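Local coordinates for osmolarity sensor protein EnvZ (Escherichia coli, PDB 5XGA) that probably senses osmolarity through this periplasmic domain and, as a histidine kinase, passes the signal on by phosphorylating itself on a histidine, at residues L17-E20 with V21-M25; S54-N58 with E59-E63; R90-V93 with N94-S97. All coordinates share one frame; numbering follows the deposited sequence.

Interaction 1 (L17-E20 with V21-M25). With CPS (3-[(3-cholamidopropyl)dimethylammonio]-1-propanesulfonate), chain B.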
# COMPACT_ATOMS: atom_id res chain seq x y z
N LEU A 17 0.51 -5.11 -2.60
CA LEU A 17 0.66 -3.71 -2.28
C LEU A 17 2.02 -3.40 -1.64
O LEU A 17 2.69 -2.42 -2.00
CB LEU A 17 -0.46 -3.29 -1.33
CG LEU A 17 -0.48 -1.85 -0.85
CD1 LEU A 17 -0.65 -0.93 -2.03
CD2 LEU A 17 -1.62 -1.70 0.15
N ALA A 18 2.43 -4.23 -0.70
CA ALA A 18 3.68 -4.01 0.03
C ALA A 18 4.88 -4.03 -0.92
O ALA A 18 5.74 -3.15 -0.86
CB ALA A 18 3.85 -5.07 1.11
N TYR A 19 4.93 -5.04 -1.77
CA TYR A 19 6.01 -5.17 -2.74
C TYR A 19 6.07 -3.98 -3.68
O TYR A 19 7.14 -3.43 -3.92
CB TYR A 19 5.87 -6.45 -3.56
CG TYR A 19 7.13 -6.70 -4.33
CD1 TYR A 19 8.35 -6.83 -3.67
CD2 TYR A 19 7.13 -6.77 -5.72
CE1 TYR A 19 9.53 -7.05 -4.36
CE2 TYR A 19 8.32 -6.99 -6.42
CZ TYR A 19 9.51 -7.12 -5.73
OH TYR A 19 10.70 -7.34 -6.41
N GLU A 20 4.92 -3.57 -4.21
CA GLU A 20 4.87 -2.45 -5.14
C GLU A 20 5.17 -1.12 -4.45
O GLU A 20 5.88 -0.30 -5.00
CB GLU A 20 3.50 -2.40 -5.85
CG GLU A 20 3.17 -3.70 -6.56
CD GLU A 20 2.11 -3.56 -7.65
OE1 GLU A 20 1.65 -2.43 -7.90
OE2 GLU A 20 1.75 -4.58 -8.26
N VAL A 21 4.63 -0.91 -3.25
CA VAL A 21 4.96 0.32 -2.53
C VAL A 21 6.45 0.38 -2.20
O VAL A 21 7.06 1.45 -2.20
CB VAL A 21 4.15 0.45 -1.25
CG1 VAL A 21 4.73 1.57 -0.39
CG2 VAL A 21 2.70 0.73 -1.60
N ARG A 22 7.04 -0.78 -1.93
CA ARG A 22 8.47 -0.85 -1.66
C ARG A 22 9.24 -0.30 -2.87
O ARG A 22 10.21 0.45 -2.73
CB ARG A 22 8.88 -2.28 -1.35
CG ARG A 22 10.29 -2.41 -0.82
CD ARG A 22 10.64 -3.85 -0.54
NE ARG A 22 12.08 -4.02 -0.50
CZ ARG A 22 12.70 -5.19 -0.68
NH1 ARG A 22 11.99 -6.29 -0.90
NH2 ARG A 22 14.03 -5.24 -0.64
N MET A 23 8.78 -0.64 -4.07
CA MET A 23 9.39 -0.14 -5.30
C MET A 23 9.09 1.34 -5.52
O MET A 23 9.94 2.07 -6.02
CB MET A 23 8.92 -0.97 -6.50
CG MET A 23 9.72 -2.24 -6.78
SD MET A 23 9.00 -3.23 -8.12
CE MET A 23 7.57 -3.90 -7.29
N LEU A 24 7.88 1.78 -5.16
CA LEU A 24 7.56 3.20 -5.23
C LEU A 24 8.57 4.01 -4.47
O LEU A 24 8.91 5.13 -4.84
CB LEU A 24 6.19 3.49 -4.65
CG LEU A 24 5.02 3.43 -5.60
CD1 LEU A 24 3.80 3.85 -4.81
CD2 LEU A 24 5.31 4.37 -6.79
N MET A 25 9.03 3.40 -3.38
CA MET A 25 9.79 4.12 -2.37
C MET A 25 11.24 4.36 -2.71
O MET A 25 11.91 5.13 -2.03
CB MET A 25 9.71 3.35 -1.05
CG MET A 25 8.44 3.61 -0.29
SD MET A 25 8.41 2.77 1.30
CE MET A 25 9.43 1.36 0.94
C1 CPS B . 4.70 5.81 -0.11
C2 CPS B . 4.56 7.14 -0.80
C3 CPS B . 7.02 7.08 -1.46
C4 CPS B . 8.32 7.84 -1.56
C5 CPS B . 8.15 9.13 -2.28
C6 CPS B . 7.06 9.90 -1.60
C7 CPS B . 7.06 11.27 -2.20
C8 CPS B . 8.54 11.49 -2.43
C9 CPS B . 9.25 10.16 -2.14
C10 CPS B . 7.87 8.80 -3.74
C11 CPS B . 4.18 6.85 -2.24
C12 CPS B . 4.93 5.97 1.39
C13 CPS B . 3.77 6.70 2.00
C14 CPS B . 3.70 8.09 1.38
C15 CPS B . 3.48 7.98 -0.10
C16 CPS B . 3.32 9.37 -0.71
C17 CPS B . 4.65 10.10 -0.90
C18 CPS B . 5.71 9.21 -1.58
C19 CPS B . 5.88 7.89 -0.85
C20 CPS B . 10.54 10.01 -2.98
C21 CPS B . 11.19 8.63 -2.96
C22 CPS B . 11.56 11.09 -2.63
C23 CPS B . 12.75 11.24 -3.57
C24 CPS B . 13.25 12.68 -3.54
C25 CPS B . 13.50 14.83 -4.72
C26 CPS B . 13.10 15.54 -6.03
C27 CPS B . 13.46 17.03 -6.10
C28 CPS B . 14.37 17.06 -8.30
C29 CPS B . 12.02 17.26 -8.01
C30 CPS B . 13.36 19.09 -7.32
N1 CPS B . 13.06 13.43 -4.63
N2 CPS B . 13.33 17.62 -7.45
O1 CPS B . 13.82 13.15 -2.56
O2 CPS B . 3.93 6.71 3.42
O3 CPS B . 5.08 10.66 0.34
O4 CPS B . 8.75 8.12 -0.26

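Interaction 2 (S54-N58 with E59-E63)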
# COMPACT_ATOMS: atom_id res chain seq x y z
N SER A 54 -4.65 7.17 -3.87
CA SER A 54 -4.98 8.55 -3.56
C SER A 54 -4.25 8.93 -2.29
O SER A 54 -4.11 8.10 -1.39
CB SER A 54 -6.50 8.75 -3.36
OG SER A 54 -7.20 8.49 -4.57
N LEU A 55 -3.80 10.19 -2.21
CA LEU A 55 -3.14 10.71 -1.01
C LEU A 55 -4.06 11.66 -0.26
O LEU A 55 -4.61 12.59 -0.85
CB LEU A 55 -1.85 11.45 -1.38
CG LEU A 55 -0.83 10.67 -2.19
CD1 LEU A 55 0.43 11.52 -2.39
CD2 LEU A 55 -0.48 9.36 -1.49
N TYR A 56 -4.21 11.42 1.04
CA TYR A 56 -5.12 12.19 1.89
C TYR A 56 -4.40 12.87 3.05
O TYR A 56 -3.53 12.27 3.67
CB TYR A 56 -6.20 11.29 2.48
CG TYR A 56 -7.32 10.93 1.54
CD1 TYR A 56 -7.10 10.08 0.45
CD2 TYR A 56 -8.60 11.40 1.76
CE1 TYR A 56 -8.13 9.74 -0.40
CE2 TYR A 56 -9.64 11.06 0.90
CZ TYR A 56 -9.40 10.23 -0.17
OH TYR A 56 -10.45 9.89 -1.01
N SER A 57 -4.78 14.10 3.35
CA SER A 57 -4.40 14.71 4.63
C SER A 57 -5.11 13.97 5.75
O SER A 57 -6.10 13.29 5.50
CB SER A 57 -4.76 16.20 4.67
OG SER A 57 -6.16 16.36 4.65
N ASN A 58 -4.62 14.11 6.97
CA ASN A 58 -5.26 13.49 8.13
C ASN A 58 -6.73 13.88 8.24
O ASN A 58 -7.60 13.03 8.50
CB ASN A 58 -4.52 13.87 9.42
CG ASN A 58 -3.10 13.35 9.44
OD1 ASN A 58 -2.82 12.30 8.88
ND2 ASN A 58 -2.19 14.09 10.08
N GLU A 59 -7.01 15.16 8.04
CA GLU A 59 -8.37 15.69 8.18
C GLU A 59 -9.28 15.08 7.11
O GLU A 59 -10.35 14.54 7.43
CB GLU A 59 -8.36 17.22 8.07
CG GLU A 59 -9.75 17.86 8.11
CD GLU A 59 -9.71 19.36 7.82
OE1 GLU A 59 -8.73 20.02 8.21
OE2 GLU A 59 -10.66 19.87 7.18
N ALA A 60 -8.85 15.16 5.85
CA ALA A 60 -9.62 14.64 4.72
C ALA A 60 -9.86 13.15 4.85
O ALA A 60 -10.96 12.67 4.60
CB ALA A 60 -8.91 14.94 3.43
N ALA A 61 -8.82 12.42 5.24
CA ALA A 61 -8.93 10.97 5.42
C ALA A 61 -10.01 10.61 6.42
O ALA A 61 -10.81 9.70 6.18
CB ALA A 61 -7.61 10.40 5.87
N GLU A 62 -10.01 11.31 7.54
CA GLU A 62 -10.94 11.00 8.62
C GLU A 62 -12.39 11.16 8.15
O GLU A 62 -13.31 10.65 8.77
CB GLU A 62 -10.66 11.88 9.84
CG GLU A 62 -9.35 11.52 10.55
CD GLU A 62 -9.09 12.36 11.79
OE1 GLU A 62 -9.46 13.56 11.79
OE2 GLU A 62 -8.50 11.84 12.76
N GLU A 63 -12.58 11.84 7.02
CA GLU A 63 -13.92 12.04 6.48
C GLU A 63 -14.22 11.15 5.27
O GLU A 63 -15.38 10.95 4.92
CB GLU A 63 -14.11 13.52 6.11
CG GLU A 63 -13.93 14.49 7.28
CD GLU A 63 -13.88 15.95 6.85
OE1 GLU A 63 -14.05 16.23 5.65
OE2 GLU A 63 -13.67 16.82 7.73

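Interaction 3 (R90-V93 with N94-S97)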
# COMPACT_ATOMS: atom_id res chain seq x y z
N ARG A 90 -4.83 0.05 7.93
CA ARG A 90 -6.22 -0.07 8.37
C ARG A 90 -7.07 -0.48 7.19
O ARG A 90 -6.77 -0.12 6.04
CB ARG A 90 -6.71 1.25 8.97
CG ARG A 90 -5.96 1.68 10.21
CD ARG A 90 -6.69 2.78 10.96
NE ARG A 90 -5.76 3.48 11.84
CZ ARG A 90 -5.95 4.71 12.29
NH1 ARG A 90 -7.05 5.37 11.95
NH2 ARG A 90 -5.05 5.28 13.07
N VAL A 91 -8.14 -1.23 7.44
CA VAL A 91 -8.98 -1.67 6.32
C VAL A 91 -10.43 -1.31 6.54
O VAL A 91 -11.03 -1.61 7.58
CB VAL A 91 -8.89 -3.18 6.07
CG1 VAL A 91 -9.75 -3.56 4.85
CG2 VAL A 91 -7.44 -3.61 5.86
N GLU A 92 -10.98 -0.65 5.53
CA GLU A 92 -12.37 -0.26 5.48
C GLU A 92 -13.09 -1.35 4.71
O GLU A 92 -12.99 -1.43 3.48
CB GLU A 92 -12.51 1.12 4.83
CG GLU A 92 -13.88 1.54 4.40
CD GLU A 92 -13.83 2.90 3.71
OE1 GLU A 92 -14.90 3.44 3.37
OE2 GLU A 92 -12.71 3.42 3.52
N VAL A 93 -13.76 -2.23 5.45
CA VAL A 93 -14.41 -3.37 4.84
C VAL A 93 -15.83 -2.99 4.45
O VAL A 93 -16.59 -3.81 3.95
CB VAL A 93 -14.41 -4.59 5.77
CG1 VAL A 93 -13.01 -5.21 5.81
CG2 VAL A 93 -14.88 -4.20 7.17
N ASN A 94 -16.15 -1.72 4.69
CA ASN A 94 -17.34 -1.12 4.10
C ASN A 94 -17.11 -1.01 2.59
O ASN A 94 -16.00 -1.23 2.11
CB ASN A 94 -17.63 0.27 4.70
CG ASN A 94 -16.71 0.62 5.87
OD1 ASN A 94 -16.07 -0.25 6.47
ND2 ASN A 94 -16.64 1.91 6.18
N LYS A 95 -18.17 -0.67 1.86
CA LYS A 95 -18.12 -0.60 0.40
C LYS A 95 -17.99 -2.02 -0.16
O LYS A 95 -17.76 -2.21 -1.36
CB LYS A 95 -16.96 0.28 -0.07
CG LYS A 95 -16.94 1.68 0.54
CD LYS A 95 -15.55 2.30 0.49
CE LYS A 95 -15.37 3.19 -0.73
NZ LYS A 95 -15.51 2.44 -2.01
N SER A 96 -18.14 -3.01 0.72
CA SER A 96 -18.11 -4.43 0.36
C SER A 96 -16.77 -4.88 -0.27
O SER A 96 -16.25 -5.94 0.07
CB SER A 96 -19.27 -4.77 -0.58
OG SER A 96 -19.53 -6.16 -0.60
N SER A 97 -16.24 -4.08 -1.19
CA SER A 97 -14.88 -4.31 -1.70
C SER A 97 -13.92 -3.49 -0.85
O SER A 97 -14.04 -2.28 -0.78
CB SER A 97 -14.77 -3.94 -3.17
OG SER A 97 -13.56 -4.44 -3.73

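Interaction 1 (L17-E20 with V21-M25)
Met23 turns its thioether back along the helix onto the ring of Tyr19, four residues earlier. CE carries the touch: it sits 3.3 Å from both Tyr19 CD2 and Tyr19 CE2, a tight fit that comes in obliquely. Behind it the sulfur, SD, is 4.8 Å from the centroid of the Tyr19 ring and 36° off the ring normal, a Met-aromatic contact. Tyr19 has CG anti to the backbone N (chi1 -168°), beside the carbonyl carbon, while Met23 runs extended to SD and then bends at chi3 (-73°), bringing its methyl to the ring. An alanine in place of Met23 would remove SD and CE, and would probably leave this side of the Tyr19 ring without its partner, freer to turn. The ring edge, meanwhile, has the guanidinium of Arg22 beside it, with NH1 4.3 Å from Tyr19 CE1.

All this lies on the last two turns or so of the alpha-helix 10-24, whose i to i+4 backbone bonds run from Val21 N to Leu17 O (2.8 Å) through Leu24 N to Glu20 O (2.9 Å). On the buried side, Leu17 and Val21 lie alongside each other and point the same way, CD1 of Leu17 meeting CG2 of Val21 at 3.8 Å; branched aliphatic chains suit this face, which packs on Met79 and Leu83 of helix 73-83. Glu20 and Met23 lean instead on Ile47 of helix 41-51. Near the helix's C-terminal end, Leu24 CD1 lies 4.0 Å from C11 of the bound CPS, and Met25 CG comes 3.9 Å from its C3.

Interaction 2 (S54-N58 with E59-E63)
Ser57 and Ala60 meet in an N-cap: the serine stands just before helix 58-64, and its OG accepts a bond from Ala60 N at 3.2 Å, with an N-H...O angle of 162°. The hydroxyl reaches that N-H because OG lies between the backbone N and the carbonyl carbon (chi1 66°), a position in which a short polar side chain can take the place of the missing carbonyl of a preceding turn. Serine suits this place for that reason. The next N-H is taken by the serine's backbone carbonyl, Ala61 N lying 2.9 Å from Ser57 O.

Tyr56, one residue earlier on strand 54-57, sets out toward the helix and presents a ring edge to the backbone there. CD2 is the leading atom, 3.6 Å from Ala61 N, and Ala60 C lies in the plane of the ring at that edge. The small methyls of Ala60 and Ala61 let the ring come so near; CB of Tyr56 rests 3.8 Å from CB of Ala61. Elsewhere the ring packs edge-to-face with Trp101, so the tyrosine bridges the helix and strand 99-104 of the sheet.

Asn58 leaves the backbone heading away from the helix segment, and its OD1 is bonded to Lys103 NZ. Its backbone carbonyl accepts from Glu62 N, and the extended chain of Glu62 passes alongside that oxygen, with CG 3.1 Å from Asn58 O.

Interaction 3 (R90-V93 with N94-S97)
Glu92 crosses the side chain of Asn94 at about a right angle where strand 87-92 gives way to a loop. Its CB has only a loose neighbour in Asn94, OD1 at 4.2 Å. CG is anti to the backbone N (chi1 166°), and this brings it against the flat amide: Glu92 CG lies 3.3 Å from both CG and ND2 of Asn94, so toward Asn94 it is the methylene, rather than the carboxylate, that lies closest. From there the chain runs extended. CD comes 3.7 Å from Lys95 CD, and OE1 ends 3.2 Å from that same Lys95 CD, a contact with the aliphatic part of the lysine. The carboxylate and amide planes are turned 56° apart, and ND2 of Asn94 stays 3.6 Å from OE1.

The lysine chain bends at chi3 and chi4, and its ammonium NZ remains 5.5 Å from Glu92 OE1, too far for a salt bridge, though the opposite charges may still attract through space. The other carboxylate oxygen has a definite partner: Glu92 OE2 is hydrogen-bonded to NE1 of Trp101, which suits a glutamate that is itself buried at the edge of a polar loop. Lys95 and Ser96 are modelled with positive phi, in a loop whose exact path is less certain.

The connection joins antiparallel neighbours in the five-stranded sheet. Glu92 pairs its backbone with Val99 of strand 99-104, Val91 with Gln70 of strand 70-71 on the other side, and Lys95 reaches over to Arg113 of strand 110-115, while Asn94 touches Trp68 in the loop before strand 70-71.

In the fold
The three contacts follow one another along the chain, interaction 1 in helix 10-24, interaction 2 where strand 54-57 leads into helix 58-64, and interaction 3 where strand 87-92 runs into the loop before strand 99-104. Interactions 2 and 3 reach the same antiparallel five-stranded sheet, with centres 16 Å apart, and Trp101 of its strand 99-104 meets side chains of both. The centre of interaction 1 lies about 20 Å and 21 Å from their centres, and it packs against helices 41-51 and 73-83. Leu24 and Met25 of interaction 1 and Leu55 of interaction 2 line the same CPS pocket, so the bound detergent spans a helix and an outer strand of this periplasmic domain.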